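Local structure of thiamine pyrophosphokinase (2G9Z) at residues His46-Pro49 / Phe50-Leu53; Asp133-Thr136 / Tyr137-His141; Gln164-Tyr167 / Gln168-Thr172; Phe249-Lys253 / Gly254-Ile258; Lys261-Leu264 / Met265-Lys268. The protein catalyses the transfer of pyrophosphate from ATP to thiamine, giving thiamine pyrophosphate, the coenzyme form of vitamin B1. All coordinates share one frame; numbering follows the deposited sequence.

Interaction 1 of 5, residues His46-Pro49 / Phe50-Leu53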
# COMPACT_ATOMS: atom_id res chain seq x y z
N HIS A 46 15.87 3.53 -19.62
CA HIS A 46 15.73 4.95 -19.35
C HIS A 46 14.30 5.23 -18.93
O HIS A 46 13.36 4.88 -19.64
CB HIS A 46 16.06 5.77 -20.60
CG HIS A 46 16.13 7.25 -20.36
ND1 HIS A 46 16.23 8.17 -21.38
CD2 HIS A 46 16.13 7.96 -19.21
CE1 HIS A 46 16.29 9.39 -20.87
NE2 HIS A 46 16.23 9.29 -19.56
N ILE A 47 14.14 5.83 -17.76
CA ILE A 47 12.82 6.16 -17.23
C ILE A 47 12.69 7.66 -17.01
O ILE A 47 13.55 8.27 -16.38
CB ILE A 47 12.56 5.49 -15.86
CG1 ILE A 47 12.95 4.01 -15.89
CG2 ILE A 47 11.08 5.61 -15.50
CD1 ILE A 47 12.86 3.34 -14.53
N GLN A 48 11.62 8.25 -17.53
CA GLN A 48 11.35 9.68 -17.39
C GLN A 48 9.94 9.79 -16.81
O GLN A 48 8.99 10.10 -17.52
CB GLN A 48 11.41 10.37 -18.75
CG GLN A 48 12.79 10.37 -19.37
CD GLN A 48 12.77 10.88 -20.79
OE1 GLN A 48 12.31 10.20 -21.70
NE2 GLN A 48 13.25 12.10 -20.98
N PRO A 49 9.81 9.54 -15.50
CA PRO A 49 8.52 9.59 -14.79
C PRO A 49 7.75 10.90 -14.83
O PRO A 49 6.53 10.90 -14.76
CB PRO A 49 8.90 9.22 -13.35
CG PRO A 49 10.26 8.55 -13.48
CD PRO A 49 10.92 9.36 -14.55
N PHE A 50 8.47 12.02 -14.95
CA PHE A 50 7.81 13.32 -14.89
C PHE A 50 7.57 14.08 -16.18
O PHE A 50 7.30 15.28 -16.15
CB PHE A 50 8.59 14.20 -13.91
CG PHE A 50 8.87 13.51 -12.61
CD1 PHE A 50 7.85 13.33 -11.67
CD2 PHE A 50 10.13 12.99 -12.34
CE1 PHE A 50 8.09 12.63 -10.49
CE2 PHE A 50 10.37 12.29 -11.16
CZ PHE A 50 9.34 12.11 -10.23
N VAL A 51 7.66 13.39 -17.31
CA VAL A 51 7.42 14.05 -18.59
C VAL A 51 6.02 14.66 -18.62
O VAL A 51 5.79 15.65 -19.32
CB VAL A 51 7.54 13.05 -19.76
CG1 VAL A 51 7.16 13.73 -21.07
CG2 VAL A 51 8.95 12.51 -19.84
N TYR A 52 5.09 14.09 -17.86
CA TYR A 52 3.73 14.59 -17.85
C TYR A 52 3.55 15.91 -17.10
O TYR A 52 2.50 16.54 -17.20
CB TYR A 52 2.76 13.55 -17.27
CG TYR A 52 2.79 13.43 -15.77
CD1 TYR A 52 3.84 12.77 -15.11
CD2 TYR A 52 1.77 13.98 -14.99
CE1 TYR A 52 3.87 12.68 -13.72
CE2 TYR A 52 1.79 13.89 -13.61
CZ TYR A 52 2.84 13.24 -12.97
OH TYR A 52 2.84 13.16 -11.60
N LEU A 53 4.57 16.32 -16.36
CA LEU A 53 4.50 17.57 -15.60
C LEU A 53 5.21 18.71 -16.34
O LEU A 53 5.89 18.48 -17.34
CB LEU A 53 5.12 17.40 -14.22
CG LEU A 53 4.42 16.42 -13.27
CD1 LEU A 53 5.22 16.31 -11.99
CD2 LEU A 53 3.00 16.90 -12.99
O HOH W 1 5.59 10.97 -17.34
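P49 lays its CB over one face of the F50 ring: the atom is 4.1 Å from the ring centroid and only 12° from the ring normal, the geometry of a CH-pi contact between neighbours in sequence. The ring comes to this place because F50 CG is anti to its own carbonyl carbon and beside the backbone N (chi1 -49°), which swings the phenyl back along the chain toward the proline. P49 and F50 occupy the two central positions of a type I turn from Q48 to V51, and a second type I turn, F50 to L53, overlaps it and is closed by L53 N to F50 O. V51 brings one methyl, CG2, to 3.4 Å from Q48 CB and 3.3 Å from Q48 O. P49 O lies in the plane of the Y52 ring, at its edge, 3.3 Å from Y52 CD1. A water donates to the same P49 O at 2.7 Å and accepts from Y52 N at 3.2 Å, bridging the overlapping turns. The pair is rooted in the sheet core, with P49 against F240 and F249 and the F50 ring stacked on F266. Chemically, apolar CH-pi packing joins P49 to F50, while the one water satisfies P49 O and Y52 N and so carries the polar link between the segments.

Interaction 2 of 5, residues Asp133-Thr136 / Tyr137-His141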
# COMPACT_ATOMS: atom_id res chain seq x y z
N ASP A 133 -26.69 7.45 -12.49
CA ASP A 133 -26.64 8.79 -13.06
C ASP A 133 -25.37 9.05 -13.87
O ASP A 133 -25.43 9.53 -15.00
CB ASP A 133 -26.75 9.83 -11.95
CG ASP A 133 -28.18 10.20 -11.64
OD1 ASP A 133 -29.03 9.29 -11.58
OD2 ASP A 133 -28.45 11.41 -11.46
N VAL A 134 -24.22 8.74 -13.27
CA VAL A 134 -22.95 8.94 -13.95
C VAL A 134 -22.92 8.05 -15.18
O VAL A 134 -22.57 8.49 -16.27
CB VAL A 134 -21.76 8.58 -13.02
CG1 VAL A 134 -20.45 8.59 -13.80
CG2 VAL A 134 -21.70 9.58 -11.87
N LYS A 135 -23.30 6.79 -14.98
CA LYS A 135 -23.32 5.81 -16.06
C LYS A 135 -24.12 6.35 -17.24
O LYS A 135 -23.62 6.43 -18.36
CB LYS A 135 -23.93 4.51 -15.54
CG LYS A 135 -24.06 3.40 -16.57
CD LYS A 135 -24.58 2.13 -15.91
CE LYS A 135 -25.87 2.39 -15.12
NZ LYS A 135 -26.33 1.19 -14.37
N THR A 136 -25.37 6.74 -16.98
CA THR A 136 -26.21 7.27 -18.04
C THR A 136 -25.60 8.53 -18.64
O THR A 136 -25.65 8.73 -19.85
CB THR A 136 -27.64 7.57 -17.51
OG1 THR A 136 -27.57 8.44 -16.38
CG2 THR A 136 -28.32 6.27 -17.09
N TYR A 137 -25.01 9.38 -17.80
CA TYR A 137 -24.40 10.61 -18.29
C TYR A 137 -23.35 10.35 -19.37
O TYR A 137 -23.45 10.88 -20.47
CB TYR A 137 -23.74 11.38 -17.15
CG TYR A 137 -23.05 12.63 -17.63
CD1 TYR A 137 -23.77 13.81 -17.86
CD2 TYR A 137 -21.69 12.63 -17.93
CE1 TYR A 137 -23.15 14.94 -18.38
CE2 TYR A 137 -21.06 13.76 -18.45
CZ TYR A 137 -21.79 14.91 -18.67
OH TYR A 137 -21.18 16.02 -19.20
N TYR A 138 -22.35 9.53 -19.05
CA TYR A 138 -21.30 9.23 -20.01
C TYR A 138 -21.78 8.35 -21.16
O TYR A 138 -21.27 8.46 -22.27
CB TYR A 138 -20.09 8.60 -19.30
CG TYR A 138 -19.34 9.61 -18.46
CD1 TYR A 138 -18.75 10.73 -19.05
CD2 TYR A 138 -19.27 9.48 -17.08
CE1 TYR A 138 -18.12 11.70 -18.28
CE2 TYR A 138 -18.63 10.44 -16.30
CZ TYR A 138 -18.06 11.55 -16.90
OH TYR A 138 -17.46 12.52 -16.13
N GLU A 139 -22.76 7.49 -20.90
CA GLU A 139 -23.30 6.65 -21.96
C GLU A 139 -23.92 7.61 -22.99
O GLU A 139 -23.79 7.42 -24.19
CB GLU A 139 -24.39 5.70 -21.43
CG GLU A 139 -23.91 4.70 -20.38
CD GLU A 139 -24.99 3.72 -19.94
OE1 GLU A 139 -26.11 4.16 -19.60
OE2 GLU A 139 -24.71 2.50 -19.93
N SER A 140 -24.58 8.66 -22.50
CA SER A 140 -25.22 9.62 -23.39
C SER A 140 -24.22 10.56 -24.06
O SER A 140 -24.59 11.39 -24.89
CB SER A 140 -26.26 10.45 -22.62
OG SER A 140 -25.66 11.31 -21.67
N HIS A 141 -22.94 10.42 -23.71
CA HIS A 141 -21.92 11.26 -24.32
C HIS A 141 -20.93 10.52 -25.19
O HIS A 141 -19.91 11.08 -25.60
CB HIS A 141 -21.19 12.08 -23.26
CG HIS A 141 -21.90 13.34 -22.87
ND1 HIS A 141 -22.94 13.36 -21.97
CD2 HIS A 141 -21.74 14.62 -23.28
CE1 HIS A 141 -23.39 14.60 -21.84
NE2 HIS A 141 -22.68 15.38 -22.63
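D133 O accepts the backbone N-H of Y137 at 2.8 Å. One residue on, V134 O takes Y138 N at 3.0 Å almost along the C=O axis. The two backbone bonds are i to i+4 bonds of helix 132-139, which connects strands 122-125 and 144-147 in a beta-alpha-beta unit of the catalytic domain. The side chains of V134 and Y138 run side by side in the same direction, with CG1 of V134 placed 3.6 Å from Y138 CD2; both residues pack on helix 93-100. K135 and E139 also lie alongside one another on the neighbouring flank, but their charged ends stay apart, K135 NZ being 5.9 Å from E139 OE2. At the C-terminal end the carbonyl of Y137 is gripped twice from opposite faces of its plane, by S140 OG at 2.6 Å and by H141 ND1 at 2.9 Å. The imidazole nitrogen also stands over the centre of the Y137 ring, whose own contact with Y98 is edge-to-face. Two side-chain donors thus take over a carbonyl as the backbone ladder runs out, and the straight H141 bond (N-H...O 163°) is consistent with a proton on ND1.

Interaction 3 of 5, residues Gln164-Tyr167 / Gln168-Thr172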
# COMPACT_ATOMS: atom_id res chain seq x y z
N GLN A 164 -5.28 -2.93 -23.79
CA GLN A 164 -4.45 -3.75 -24.65
C GLN A 164 -5.21 -4.13 -25.92
O GLN A 164 -4.66 -4.08 -27.02
CB GLN A 164 -3.99 -5.00 -23.91
CG GLN A 164 -2.93 -4.73 -22.86
CD GLN A 164 -2.45 -5.98 -22.18
OE1 GLN A 164 -3.18 -6.60 -21.41
NE2 GLN A 164 -1.21 -6.37 -22.46
N LEU A 165 -6.47 -4.50 -25.75
CA LEU A 165 -7.30 -4.88 -26.89
C LEU A 165 -7.57 -3.68 -27.80
O LEU A 165 -7.63 -3.83 -29.02
CB LEU A 165 -8.62 -5.49 -26.40
CG LEU A 165 -8.46 -6.90 -25.82
CD1 LEU A 165 -9.76 -7.37 -25.21
CD2 LEU A 165 -8.01 -7.85 -26.93
N HIS A 166 -7.74 -2.50 -27.21
CA HIS A 166 -7.99 -1.30 -28.00
C HIS A 166 -6.89 -1.05 -29.03
O HIS A 166 -7.17 -0.79 -30.19
CB HIS A 166 -8.08 -0.07 -27.09
CG HIS A 166 -7.98 1.23 -27.84
ND1 HIS A 166 -9.06 1.84 -28.43
CD2 HIS A 166 -6.90 2.01 -28.13
CE1 HIS A 166 -8.67 2.94 -29.04
NE2 HIS A 166 -7.36 3.07 -28.88
N TYR A 167 -5.64 -1.12 -28.59
CA TYR A 167 -4.50 -0.89 -29.48
C TYR A 167 -4.29 -2.01 -30.48
O TYR A 167 -3.43 -1.91 -31.36
CB TYR A 167 -3.24 -0.64 -28.66
CG TYR A 167 -3.20 0.75 -28.08
CD1 TYR A 167 -2.93 1.86 -28.90
CD2 TYR A 167 -3.49 0.99 -26.74
CE1 TYR A 167 -2.97 3.15 -28.39
CE2 TYR A 167 -3.53 2.29 -26.22
CZ TYR A 167 -3.27 3.36 -27.06
OH TYR A 167 -3.34 4.65 -26.58
N GLN A 168 -5.07 -3.07 -30.35
CA GLN A 168 -4.96 -4.18 -31.28
C GLN A 168 -6.10 -4.18 -32.29
O GLN A 168 -5.88 -4.37 -33.48
CB GLN A 168 -4.96 -5.52 -30.53
CG GLN A 168 -3.74 -5.78 -29.67
CD GLN A 168 -2.45 -5.72 -30.47
OE1 GLN A 168 -2.33 -6.35 -31.52
NE2 GLN A 168 -1.48 -4.96 -29.96
N LEU A 169 -7.31 -3.94 -31.79
CA LEU A 169 -8.50 -3.97 -32.63
C LEU A 169 -9.22 -2.67 -32.98
O LEU A 169 -9.83 -2.58 -34.04
CB LEU A 169 -9.52 -4.92 -31.98
CG LEU A 169 -9.31 -6.44 -32.07
CD1 LEU A 169 -7.84 -6.80 -31.99
CD2 LEU A 169 -10.10 -7.11 -30.96
N ASN A 170 -9.15 -1.67 -32.11
CA ASN A 170 -9.88 -0.43 -32.39
C ASN A 170 -9.63 0.23 -33.74
O ASN A 170 -10.59 0.64 -34.40
CB ASN A 170 -9.66 0.59 -31.28
CG ASN A 170 -10.56 1.80 -31.44
OD1 ASN A 170 -10.15 2.82 -31.99
ND2 ASN A 170 -11.80 1.67 -30.99
N HIS A 171 -8.38 0.36 -34.16
CA HIS A 171 -8.09 1.00 -35.43
C HIS A 171 -8.80 0.26 -36.57
O HIS A 171 -8.99 0.81 -37.65
CB HIS A 171 -6.57 1.05 -35.68
CG HIS A 171 -5.96 -0.28 -36.00
ND1 HIS A 171 -6.17 -1.40 -35.22
CD2 HIS A 171 -5.13 -0.67 -36.99
CE1 HIS A 171 -5.49 -2.41 -35.72
NE2 HIS A 171 -4.85 -2.00 -36.79
N THR A 172 -9.19 -0.98 -36.31
CA THR A 172 -9.89 -1.79 -37.29
C THR A 172 -11.39 -1.47 -37.24
O THR A 172 -11.99 -1.12 -38.25
CB THR A 172 -9.68 -3.29 -37.04
OG1 THR A 172 -8.27 -3.57 -36.97
CG2 THR A 172 -10.31 -4.11 -38.15
O HOH W 2 -2.10 -4.01 -27.37
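Q168 N donates to L165 O at 3.0 Å from well above the carbonyl plane. Its side chain bends at chi2 (-57°), which folds the amide back along the helix: CG rests 3.3 Å from Q164 O, and NE2 gives a hydrogen bond to a water that in turn donates to Q164 O at 2.6 Å. OE1 is held by V200 N, so both ends of this buried amide are engaged. L169 N reaches the same L165 O at 2.8 Å, here nearly in line with the C=O bond, making that oxygen a double acceptor. Both segments lie in the C-terminal part of helix 155-170 of the alpha/beta catalytic domain, where the backbone widens into a pi-type turn over 168-170. N170 N bonds H166 O at 2.9 Å, and the N170 side chain then crosses the H166 imidazole, its CG 3.3 Å from H166 CE1 and the amide and ring planes 28° apart. H166 ND1 has its own partner in Y122 OH, while N170 ND2 makes a weak bond to E174 OE2.

Interaction 4 of 5, residues Phe249-Lys253 / Gly254-Ile258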
# COMPACT_ATOMS: atom_id res chain seq x y z
N PHE A 249 6.41 3.34 -9.95
CA PHE A 249 6.74 2.66 -11.19
C PHE A 249 7.71 1.53 -10.93
O PHE A 249 8.17 1.32 -9.81
CB PHE A 249 7.34 3.64 -12.21
CG PHE A 249 8.46 4.48 -11.66
CD1 PHE A 249 8.19 5.59 -10.87
CD2 PHE A 249 9.79 4.14 -11.91
CE1 PHE A 249 9.23 6.36 -10.34
CE2 PHE A 249 10.83 4.89 -11.38
CZ PHE A 249 10.55 6.00 -10.60
N LEU A 250 8.02 0.80 -11.99
CA LEU A 250 8.90 -0.34 -11.85
C LEU A 250 10.29 -0.10 -12.40
O LEU A 250 10.46 0.43 -13.49
CB LEU A 250 8.27 -1.55 -12.55
CG LEU A 250 8.76 -2.95 -12.16
CD1 LEU A 250 8.40 -3.23 -10.72
CD2 LEU A 250 8.12 -3.99 -13.08
N LEU A 251 11.29 -0.48 -11.61
CA LEU A 251 12.67 -0.38 -12.04
C LEU A 251 12.87 -1.77 -12.64
O LEU A 251 12.42 -2.76 -12.06
CB LEU A 251 13.60 -0.18 -10.84
CG LEU A 251 13.50 1.18 -10.14
CD1 LEU A 251 14.41 1.20 -8.93
CD2 LEU A 251 13.89 2.29 -11.12
N LYS A 252 13.51 -1.85 -13.79
CA LYS A 252 13.69 -3.14 -14.44
C LYS A 252 15.04 -3.78 -14.16
O LYS A 252 16.05 -3.10 -14.04
CB LYS A 252 13.52 -3.00 -15.95
CG LYS A 252 12.18 -2.43 -16.40
CD LYS A 252 12.00 -2.63 -17.90
CE LYS A 252 10.61 -2.22 -18.37
NZ LYS A 252 10.32 -2.82 -19.71
N LYS A 253 15.03 -5.11 -14.05
CA LYS A 253 16.25 -5.88 -13.83
C LYS A 253 17.34 -5.27 -14.70
O LYS A 253 17.16 -5.08 -15.90
CB LYS A 253 16.03 -7.33 -14.24
CG LYS A 253 17.25 -8.22 -14.12
CD LYS A 253 16.89 -9.66 -14.50
CE LYS A 253 18.05 -10.61 -14.28
NZ LYS A 253 17.67 -11.99 -14.69
N GLY A 254 18.48 -4.96 -14.08
CA GLY A 254 19.57 -4.36 -14.82
C GLY A 254 19.78 -2.91 -14.41
O GLY A 254 19.41 -2.52 -13.31
N VAL A 255 20.37 -2.12 -15.30
CA VAL A 255 20.62 -0.71 -15.02
C VAL A 255 19.44 0.17 -15.42
O VAL A 255 18.85 0.01 -16.49
CB VAL A 255 21.88 -0.23 -15.79
CG1 VAL A 255 22.19 1.23 -15.43
CG2 VAL A 255 23.07 -1.11 -15.44
N ASN A 256 19.08 1.10 -14.54
CA ASN A 256 17.99 2.02 -14.79
C ASN A 256 18.50 3.44 -14.61
O ASN A 256 19.15 3.75 -13.62
CB ASN A 256 16.83 1.80 -13.80
CG ASN A 256 16.15 0.46 -13.98
OD1 ASN A 256 15.23 0.30 -14.80
ND2 ASN A 256 16.59 -0.52 -13.21
N TYR A 257 18.21 4.31 -15.57
CA TYR A 257 18.61 5.70 -15.46
C TYR A 257 17.32 6.50 -15.40
O TYR A 257 16.55 6.52 -16.36
CB TYR A 257 19.45 6.13 -16.67
CG TYR A 257 19.75 7.62 -16.70
CD1 TYR A 257 20.30 8.27 -15.60
CD2 TYR A 257 19.46 8.39 -17.83
CE1 TYR A 257 20.57 9.64 -15.62
CE2 TYR A 257 19.72 9.76 -17.87
CZ TYR A 257 20.27 10.38 -16.75
OH TYR A 257 20.53 11.73 -16.78
N ILE A 258 17.07 7.12 -14.26
CA ILE A 258 15.87 7.92 -14.07
C ILE A 258 16.28 9.37 -14.25
O ILE A 258 17.13 9.86 -13.52
CB ILE A 258 15.27 7.73 -12.65
CG1 ILE A 258 14.84 6.28 -12.43
CG2 ILE A 258 14.07 8.65 -12.46
CD1 ILE A 258 15.99 5.30 -12.28
O HOH W 3 17.28 -2.31 -16.99
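N256 points its carboxamide across the bend at the main chain of K252 and bonds it at both ends: OD1 accepts K252 N at 2.9 Å, and ND2 donates to K252 O at 2.8 Å. Neither contact lies exactly in plane, since each donor is tilted from the plane of the carbonyl it reaches. The amide gets there because CG of N256 sits beside its backbone N, anti to the carbonyl carbon (chi1 -67°). Further bonds run from OD1 to N45 ND2 and from ND2 to V325 O, so OD1 and ND2 of this buried group each have two partners, which supports the modelled amide orientation. Next to it, the L251 side chain crosses N256 obliquely, with L251 CB 3.8 Å from N256 ND2. L251 then meets I258 at about a right angle, its methyl CD2 3.8 Å from I258 CD1. The F249 ring extends the apolar row more loosely, CE2 being 4.4 Å from I258 CG1. Between the strands the chain turns at K253 and G254, and the positive phi of G254 (111°), at which a CB would collide with K253 O, fits its glycine. The axes of strands 249-251 and 254-258 come no nearer than 9.0 Å and run at 134°. They belong to different sheets, 246-251 to the long mixed sheet and 254-259 to the five-stranded one, so the bend is a connection between sheets, with N256 and I258 directed toward the facing strand and L251 packed beside them, as expected of the beta-sandwich that forms the thiamine-binding domain of this family.

Interaction 5 of 5, residues Lys261-Leu264 / Met265-Lys268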
# COMPACT_ATOMS: atom_id res chain seq x y z
N LYS A 261 14.18 17.12 -15.87
CA LYS A 261 14.80 18.44 -16.06
C LYS A 261 15.58 18.80 -14.80
O LYS A 261 16.77 19.08 -14.86
CB LYS A 261 13.72 19.50 -16.34
CG LYS A 261 14.24 20.93 -16.35
CD LYS A 261 13.07 21.91 -16.33
CE LYS A 261 13.56 23.35 -16.26
NZ LYS A 261 14.38 23.71 -17.46
N ASN A 262 14.87 18.81 -13.68
CA ASN A 262 15.45 19.07 -12.36
C ASN A 262 14.44 18.58 -11.34
O ASN A 262 13.35 18.15 -11.70
CB ASN A 262 15.77 20.55 -12.14
CG ASN A 262 14.60 21.46 -12.44
OD1 ASN A 262 13.48 21.23 -11.97
ND2 ASN A 262 14.85 22.51 -13.21
N ARG A 263 14.80 18.64 -10.07
CA ARG A 263 13.91 18.18 -9.01
C ARG A 263 12.78 19.17 -8.70
O ARG A 263 11.77 18.80 -8.10
CB ARG A 263 14.72 17.88 -7.75
CG ARG A 263 15.68 16.72 -7.93
CD ARG A 263 16.66 16.62 -6.78
NE ARG A 263 17.50 17.81 -6.70
CZ ARG A 263 18.48 17.97 -5.81
NH1 ARG A 263 18.72 17.01 -4.93
NH2 ARG A 263 19.19 19.09 -5.80
N LEU A 264 12.96 20.42 -9.12
CA LEU A 264 11.94 21.44 -8.90
C LEU A 264 10.66 21.09 -9.65
O LEU A 264 9.59 21.59 -9.32
CB LEU A 264 12.45 22.80 -9.36
CG LEU A 264 13.60 23.36 -8.51
CD1 LEU A 264 14.18 24.61 -9.16
CD2 LEU A 264 13.08 23.65 -7.11
N MET A 265 10.79 20.23 -10.64
CA MET A 265 9.64 19.81 -11.43
C MET A 265 8.60 19.07 -10.59
O MET A 265 7.40 19.24 -10.79
CB MET A 265 10.08 18.89 -12.56
CG MET A 265 11.16 19.44 -13.45
SD MET A 265 11.78 18.12 -14.48
CE MET A 265 10.71 18.28 -15.89
N PHE A 266 9.06 18.24 -9.66
CA PHE A 266 8.14 17.46 -8.82
C PHE A 266 8.29 17.67 -7.33
O PHE A 266 7.55 17.09 -6.53
CB PHE A 266 8.28 15.97 -9.13
CG PHE A 266 9.67 15.43 -8.94
CD1 PHE A 266 10.63 15.58 -9.94
CD2 PHE A 266 10.02 14.77 -7.77
CE1 PHE A 266 11.93 15.08 -9.77
CE2 PHE A 266 11.31 14.27 -7.58
CZ PHE A 266 12.27 14.43 -8.59
N HIS A 267 9.26 18.49 -6.93
CA HIS A 267 9.49 18.75 -5.52
C HIS A 267 9.49 20.25 -5.25
O HIS A 267 10.53 20.90 -5.33
CB HIS A 267 10.82 18.14 -5.08
CG HIS A 267 11.07 18.24 -3.61
ND1 HIS A 267 10.23 17.69 -2.67
CD2 HIS A 267 12.07 18.84 -2.92
CE1 HIS A 267 10.70 17.94 -1.46
NE2 HIS A 267 11.82 18.64 -1.58
N LYS A 268 8.31 20.78 -4.94
CA LYS A 268 8.13 22.20 -4.64
C LYS A 268 9.32 22.67 -3.82
O LYS A 268 9.63 22.09 -2.78
CB LYS A 268 6.83 22.39 -3.86
CG LYS A 268 6.47 23.84 -3.57
CD LYS A 268 5.04 23.92 -3.06
CE LYS A 268 4.06 23.41 -4.10
NZ LYS A 268 2.65 23.35 -3.61
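M265 lies along the segment 261-264 within a helix-like turn in the loop between strands 254-259 and 277-281 of the beta-sandwich. Its CB is 3.5 Å from N262 O. CG sinks deeper, to 3.1 Å from N262 O, with N262 OD1 on hand as well; the asparagine side chain runs aslant the methionine. At SD the N-H of N262 points almost straight at the sulfur, giving a weak hydrogen bond of 3.3 Å with an angle of 164°. The chain bends there, chi3 being an unusual 91°, and CE is modelled 3.3 Å from K261 CB; this approach of K261 and M265 is strained, the sulfur too being very near K261, and its details are doubtful. In return, M265 N makes weak bonds to N262 O and N262 OD1, so three weak bonds link M265 to N262, through its backbone, its OD1 and the thioether. Beyond it, R263 O accepts two backbone donors, H267 N at 2.8 Å almost in line with the carbonyl and F266 N at 3.2 Å from above its plane. The R263 guanidinium leaves this site for D29 O, S30 OG and I317 O, its plane turned 64° from the F266 ring. H267 NE2 is likewise bonded elsewhere, to S273 O. Over one face of the F266 ring, toward its rim, stands R263 O, 3.9 Å above the plane.

Interactions 1, 4 and 5 gather round the beta-sandwich, whereas interactions 2 and 3 sit in the alpha/beta catalytic domain, their centres 23 Å apart. Interaction 1 touches both of its neighbours: I47 N lies 2.9 Å from Y257 O of interaction 4, a probable hydrogen bond between adjacent strands, and F50 CE2 is 3.5 Å from F266 CE1 of interaction 5. Interactions 4 and 5 adjoin in sequence without otherwise touching. None of the five includes a residue that binds ligand or magnesium. The side chain of H267 is about 10 Å from a bound thiamine pyrophosphate analogue, and that of K135 about 11 Å from a magnesium ion; helix 155-170, carrying interaction 3, starts at the magnesium-binding D155.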